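Local coordinates for protein uncharacterized N-acetyltransferase D2E76_00625 (Mycobacteroides abscessus, PDB 6YCA) that probably transfers acetyl groups from acetyl coenzyme A to amine substrates as a GCN5-related N-acetyltransferase of the Eis type, yet is unable to modify aminoglycosides, at residues A[82-96]-A[192-205]. Sequence-based numbering, arbitrary orientation.
Sequences YTSWLTVPGGSRVPH and ERAAWTGSVARPPQ
Backbone pairing ties W85 and T87 of the 82-96 hairpin to the loop 198-201. T87 is bonded at both ends: its N donates to S199 O at 2.9 Å and its O accepts from G198 N. A201 N completes the set on W85 O, which S84 OG approaches from the opposite face of that carbonyl. With a lone bridge, L86 to V200, the loop follows strand 82-87 without becoming a regular strand.

Two hydroxyl bonds run in series beside the backbone pairing. T87 OG1 donates to S199 OG at 2.8 Å, and S199 OG passes a bond to W196 O, across the type II turn 196-199.

Aromatic packing centres on W85. CG lies between the backbone N and carbonyl carbon (chi1 49°), bringing the indole over A201, whose CB makes a CH-pi contact 3.4 Å from the five-membered ring's centroid, 15° off its normal. On the opposite face R93 NE lies 3.5 Å above the indole plane, toward its rim, and W85 CZ2 sits over the middle of the guanidinium.

A salt bridge and carbonyl bonds fix that guanidinium. R93 NH2 donates in its own plane to E192 O (2.6 Å) and A194 O (3.1 Å), while NH1 forms the salt bridge with E192 OE2, met from above the carboxylate plane, at 3.2 Å, the two planes 89° apart.

Together these bonds join the two GNAT domains: main-chain bonds set the register, and W85 lies between the A201 methyl and an arginine held against the indole face by two carbonyls and a carboxylate.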
loop_
_atom_site.group_PDB
_atom_site.type_symbol
_atom_site.label_atom_id
_atom_site.label_comp_id
_atom_site.label_asym_id
_atom_site.label_seq_id
_atom_site.Cartn_x
_atom_site.Cartn_y
_atom_site.Cartn_z
ATOM N N TYR A 82 -17.863 -25.350 -28.563
ATOM C CA TYR A 82 -17.867 -24.780 -29.899
ATOM C C TYR A 82 -17.039 -25.652 -30.829
ATOM O O TYR A 82 -16.034 -26.242 -30.422
ATOM C CB TYR A 82 -17.284 -23.359 -29.892
ATOM C CG TYR A 82 -18.163 -22.356 -29.188
ATOM C CD1 TYR A 82 -18.177 -22.268 -27.804
ATOM C CD2 TYR A 82 -18.992 -21.501 -29.908
ATOM C CE1 TYR A 82 -18.991 -21.356 -27.150
ATOM C CE2 TYR A 82 -19.808 -20.584 -29.264
ATOM C CZ TYR A 82 -19.800 -20.519 -27.885
ATOM O OH TYR A 82 -20.602 -19.618 -27.230
ATOM N N THR A 83 -17.463 -25.719 -32.086
ATOM C CA THR A 83 -16.680 -26.392 -33.114
ATOM C C THR A 83 -15.445 -25.551 -33.407
ATOM O O THR A 83 -15.560 -24.403 -33.847
ATOM C CB THR A 83 -17.530 -26.541 -34.375
ATOM O OG1 THR A 83 -18.737 -27.247 -34.058
ATOM C CG2 THR A 83 -16.774 -27.302 -35.454
ATOM N N SER A 84 -14.264 -26.115 -33.169
ATOM C CA SER A 84 -13.034 -25.345 -33.259
ATOM C C SER A 84 -11.918 -26.240 -33.784
ATOM O O SER A 84 -12.120 -27.429 -34.054
ATOM C CB SER A 84 -12.683 -24.747 -31.892
ATOM O OG SER A 84 -11.422 -24.102 -31.915
ATOM N N TRP A 85 -10.731 -25.655 -33.929
ATOM C CA TRP A 85 -9.521 -26.403 -34.230
ATOM C C TRP A 85 -8.424 -26.008 -33.247
ATOM O O TRP A 85 -8.524 -24.997 -32.549
ATOM C CB TRP A 85 -9.046 -26.216 -35.684
ATOM C CG TRP A 85 -8.962 -24.789 -36.172
ATOM C CD1 TRP A 85 -9.826 -24.166 -37.026
ATOM C CD2 TRP A 85 -7.942 -23.824 -35.862
ATOM N NE1 TRP A 85 -9.416 -22.873 -37.256
ATOM C CE2 TRP A 85 -8.265 -22.638 -36.552
ATOM C CE3 TRP A 85 -6.791 -23.847 -35.062
ATOM C CZ2 TRP A 85 -7.484 -21.484 -36.464
ATOM C CZ3 TRP A 85 -6.016 -22.700 -34.976
ATOM C CH2 TRP A 85 -6.366 -21.536 -35.675
ATOM N N LEU A 86 -7.382 -26.833 -33.178
ATOM C CA LEU A 86 -6.247 -26.580 -32.299
ATOM C C LEU A 86 -4.972 -26.975 -33.025
ATOM O O LEU A 86 -4.895 -28.068 -33.597
ATOM C CB LEU A 86 -6.366 -27.379 -30.998
ATOM C CG LEU A 86 -5.457 -26.993 -29.831
ATOM C CD1 LEU A 86 -6.180 -27.257 -28.524
ATOM C CD2 LEU A 86 -4.153 -27.763 -29.868
ATOM N N THR A 87 -3.979 -26.090 -32.996
ATOM C CA THR A 87 -2.706 -26.320 -33.671
ATOM C C THR A 87 -1.773 -27.119 -32.764
ATOM O O THR A 87 -1.399 -26.651 -31.684
ATOM C CB THR A 87 -2.065 -24.991 -34.071
ATOM O OG1 THR A 87 -2.980 -24.236 -34.880
ATOM C CG2 THR A 87 -0.780 -25.234 -34.849
ATOM N N VAL A 88 -1.401 -28.316 -33.209
ATOM C CA VAL A 88 -0.515 -29.217 -32.471
ATOM C C VAL A 88 0.905 -29.061 -33.009
ATOM O O VAL A 88 1.085 -28.479 -34.090
ATOM C CB VAL A 88 -1.004 -30.668 -32.593
ATOM C CG1 VAL A 88 -2.426 -30.782 -32.081
ATOM C CG2 VAL A 88 -0.893 -31.140 -34.036
ATOM N N PRO A 89 1.936 -29.537 -32.303
ATOM C CA PRO A 89 3.308 -29.397 -32.812
ATOM C C PRO A 89 3.460 -29.935 -34.227
ATOM O O PRO A 89 3.054 -31.056 -34.536
ATOM C CB PRO A 89 4.133 -30.210 -31.810
ATOM C CG PRO A 89 3.377 -30.089 -30.543
ATOM C CD PRO A 89 1.920 -30.062 -30.926
ATOM N N GLY A 90 4.071 -29.124 -35.086
ATOM C CA GLY A 90 4.166 -29.414 -36.496
ATOM C C GLY A 90 3.230 -28.609 -37.367
ATOM O O GLY A 90 3.355 -28.662 -38.596
ATOM N N GLY A 91 2.293 -27.878 -36.770
ATOM C CA GLY A 91 1.412 -26.991 -37.496
ATOM C C GLY A 91 0.063 -27.572 -37.849
ATOM O O GLY A 91 -0.828 -26.818 -38.256
ATOM N N SER A 92 -0.117 -28.879 -37.702
ATOM C CA SER A 92 -1.380 -29.508 -38.061
ATOM C C SER A 92 -2.516 -28.983 -37.181
ATOM O O SER A 92 -2.326 -28.703 -35.995
ATOM C CB SER A 92 -1.246 -31.021 -37.923
ATOM O OG SER A 92 -2.326 -31.679 -38.544
ATOM N N ARG A 93 -3.704 -28.846 -37.777
ATOM C CA ARG A 93 -4.882 -28.273 -37.127
ATOM C C ARG A 93 -5.891 -29.388 -36.874
ATOM O O ARG A 93 -6.541 -29.869 -37.809
ATOM C CB ARG A 93 -5.510 -27.191 -38.001
ATOM C CG ARG A 93 -4.889 -25.821 -37.866
ATOM C CD ARG A 93 -5.700 -24.784 -38.625
ATOM N NE ARG A 93 -5.131 -23.448 -38.498
ATOM C CZ ARG A 93 -5.627 -22.368 -39.089
ATOM N NH1 ARG A 93 -6.709 -22.468 -39.847
ATOM N NH2 ARG A 93 -5.044 -21.189 -38.918
ATOM N N VAL A 94 -6.020 -29.800 -35.619
ATOM C CA VAL A 94 -6.825 -30.969 -35.274
ATOM C C VAL A 94 -8.238 -30.531 -34.906
ATOM O O VAL A 94 -8.434 -29.384 -34.476
ATOM C CB VAL A 94 -6.182 -31.770 -34.130
ATOM C CG1 VAL A 94 -4.732 -32.102 -34.454
ATOM C CG2 VAL A 94 -6.295 -31.012 -32.814
ATOM N N PRO A 95 -9.248 -31.386 -35.079
ATOM C CA PRO A 95 -10.595 -31.031 -34.620
ATOM C C PRO A 95 -10.619 -30.878 -33.105
ATOM O O PRO A 95 -10.228 -31.781 -32.361
ATOM C CB PRO A 95 -11.446 -32.217 -35.081
ATOM C CG PRO A 95 -10.652 -32.875 -36.146
ATOM C CD PRO A 95 -9.231 -32.684 -35.769
ATOM N N HIS A 96 -11.092 -29.724 -32.650
ATOM C CA HIS A 96 -10.989 -29.339 -31.254
ATOM C C HIS A 96 -12.339 -28.840 -30.765
ATOM O O HIS A 96 -13.001 -28.044 -31.439
ATOM C CB HIS A 96 -9.940 -28.221 -31.133
ATOM C CG HIS A 96 -10.019 -27.440 -29.860
ATOM N ND1 HIS A 96 -10.249 -26.082 -29.838
ATOM C CD2 HIS A 96 -9.884 -27.821 -28.567
ATOM C CE1 HIS A 96 -10.260 -25.662 -28.586
ATOM N NE2 HIS A 96 -10.041 -26.698 -27.796
ATOM N N GLU A 192 -6.571 -15.496 -38.987
ATOM C CA GLU A 192 -6.886 -16.800 -39.562
ATOM C C GLU A 192 -5.638 -17.584 -39.950
ATOM O O GLU A 192 -5.638 -18.818 -39.876
ATOM C CB GLU A 192 -7.811 -16.627 -40.772
ATOM C CG GLU A 192 -8.163 -17.928 -41.475
ATOM C CD GLU A 192 -8.817 -18.938 -40.551
ATOM O OE1 GLU A 192 -9.483 -18.521 -39.575
ATOM O OE2 GLU A 192 -8.651 -20.154 -40.797
ATOM N N ARG A 193 -4.564 -16.901 -40.344
ATOM C CA ARG A 193 -3.329 -17.583 -40.707
ATOM C C ARG A 193 -2.422 -17.886 -39.514
ATOM O O ARG A 193 -1.211 -18.051 -39.695
ATOM C CB ARG A 193 -2.623 -16.912 -41.892
ATOM C CG ARG A 193 -2.362 -15.436 -41.772
ATOM C CD ARG A 193 -2.006 -14.892 -43.152
ATOM N NE ARG A 193 -1.163 -13.702 -43.096
ATOM C CZ ARG A 193 0.163 -13.713 -43.178
ATOM N NH1 ARG A 193 0.823 -14.858 -43.313
ATOM N NH2 ARG A 193 0.831 -12.571 -43.121
ATOM N N ALA A 194 -2.985 -17.949 -38.306
ATOM C CA ALA A 194 -2.201 -18.245 -37.115
ATOM C C ALA A 194 -1.647 -19.658 -37.210
ATOM O O ALA A 194 -2.388 -20.611 -37.478
ATOM C CB ALA A 194 -3.079 -18.126 -35.873
ATOM N N ALA A 195 -0.338 -19.796 -36.986
ATOM C CA ALA A 195 0.327 -21.082 -37.113
ATOM C C ALA A 195 1.105 -21.513 -35.879
ATOM O O ALA A 195 1.699 -22.596 -35.896
ATOM C CB ALA A 195 1.265 -21.088 -38.327
ATOM N N TRP A 196 1.103 -20.724 -34.807
ATOM C CA TRP A 196 1.872 -21.080 -33.626
ATOM C C TRP A 196 1.181 -22.197 -32.855
ATOM O O TRP A 196 -0.049 -22.310 -32.849
ATOM C CB TRP A 196 2.089 -19.867 -32.717
ATOM C CG TRP A 196 0.860 -19.326 -32.064
ATOM C CD1 TRP A 196 0.281 -19.772 -30.911
ATOM C CD2 TRP A 196 0.082 -18.206 -32.493
ATOM N NE1 TRP A 196 -0.823 -19.015 -30.610
ATOM C CE2 TRP A 196 -0.968 -18.046 -31.567
ATOM C CE3 TRP A 196 0.159 -17.334 -33.580
ATOM C CZ2 TRP A 196 -1.929 -17.046 -31.696
ATOM C CZ3 TRP A 196 -0.798 -16.343 -33.706
ATOM C CH2 TRP A 196 -1.828 -16.208 -32.771
ATOM N N THR A 197 1.993 -23.042 -32.218
ATOM C CA THR A 197 1.466 -24.190 -31.493
ATOM C C THR A 197 0.648 -23.728 -30.296
ATOM O O THR A 197 1.089 -22.872 -29.521
ATOM C CB THR A 197 2.606 -25.090 -31.029
ATOM O OG1 THR A 197 3.348 -25.536 -32.168
ATOM C CG2 THR A 197 2.051 -26.302 -30.299
ATOM N N GLY A 198 -0.548 -24.302 -30.146
ATOM C CA GLY A 198 -1.483 -23.926 -29.114
ATOM C C GLY A 198 -2.613 -23.034 -29.586
ATOM O O GLY A 198 -3.616 -22.901 -28.876
ATOM N N SER A 199 -2.483 -22.435 -30.766
ATOM C CA SER A 199 -3.521 -21.558 -31.287
ATOM C C SER A 199 -4.814 -22.327 -31.544
ATOM O O SER A 199 -4.808 -23.509 -31.896
ATOM C CB SER A 199 -3.037 -20.875 -32.571
ATOM O OG SER A 199 -2.628 -21.824 -33.540
ATOM N N VAL A 200 -5.936 -21.646 -31.324
ATOM C CA VAL A 200 -7.259 -22.227 -31.498
ATOM C C VAL A 200 -8.061 -21.321 -32.417
ATOM O O VAL A 200 -7.736 -20.147 -32.611
ATOM C CB VAL A 200 -8.003 -22.439 -30.165
ATOM C CG1 VAL A 200 -7.119 -23.191 -29.178
ATOM C CG2 VAL A 200 -8.456 -21.111 -29.594
ATOM N N ALA A 201 -9.111 -21.887 -33.005
ATOM C CA ALA A 201 -9.971 -21.112 -33.886
ATOM C C ALA A 201 -10.691 -20.016 -33.109
ATOM O O ALA A 201 -11.093 -20.206 -31.957
ATOM C CB ALA A 201 -11.007 -22.023 -34.539
ATOM N N ARG A 202 -10.862 -18.863 -33.758
ATOM C CA ARG A 202 -11.681 -17.768 -33.249
ATOM C C ARG A 202 -12.913 -17.661 -34.133
ATOM O O ARG A 202 -12.891 -16.963 -35.158
ATOM C CB ARG A 202 -10.901 -16.450 -33.241
ATOM C CG ARG A 202 -9.880 -16.343 -32.119
ATOM C CD ARG A 202 -9.142 -15.016 -32.161
ATOM N NE ARG A 202 -8.139 -14.929 -31.103
ATOM C CZ ARG A 202 -7.404 -13.851 -30.852
ATOM N NH1 ARG A 202 -7.549 -12.758 -31.585
ATOM N NH2 ARG A 202 -6.528 -13.864 -29.859
ATOM N N PRO A 203 -14.003 -18.344 -33.795
ATOM C CA PRO A 203 -15.192 -18.334 -34.653
ATOM C C PRO A 203 -15.822 -16.955 -34.672
ATOM O O PRO A 203 -15.477 -16.098 -33.845
ATOM C CB PRO A 203 -16.123 -19.346 -33.967
ATOM C CG PRO A 203 -15.247 -20.135 -33.040
ATOM C CD PRO A 203 -14.185 -19.186 -32.603
ATOM N N PRO A 204 -16.760 -16.704 -35.590
ATOM C CA PRO A 204 -17.460 -15.410 -35.576
ATOM C C PRO A 204 -18.119 -15.085 -34.247
ATOM O O PRO A 204 -18.192 -13.904 -33.884
ATOM C CB PRO A 204 -18.475 -15.538 -36.722
ATOM C CG PRO A 204 -18.539 -17.004 -37.032
ATOM C CD PRO A 204 -17.174 -17.534 -36.732
ATOM N N GLN A 205 -18.618 -16.090 -33.519
ATOM C CA GLN A 205 -19.217 -15.821 -32.214
ATOM C C GLN A 205 -18.202 -15.234 -31.241
ATOM O O GLN A 205 -18.565 -14.414 -30.390
ATOM C CB GLN A 205 -19.849 -17.081 -31.612
ATOM C CG GLN A 205 -20.999 -17.683 -32.405
ATOM C CD GLN A 205 -20.593 -18.942 -33.157
ATOM O OE1 GLN A 205 -19.509 -19.014 -33.740
ATOM N NE2 GLN A 205 -21.467 -19.944 -33.143
#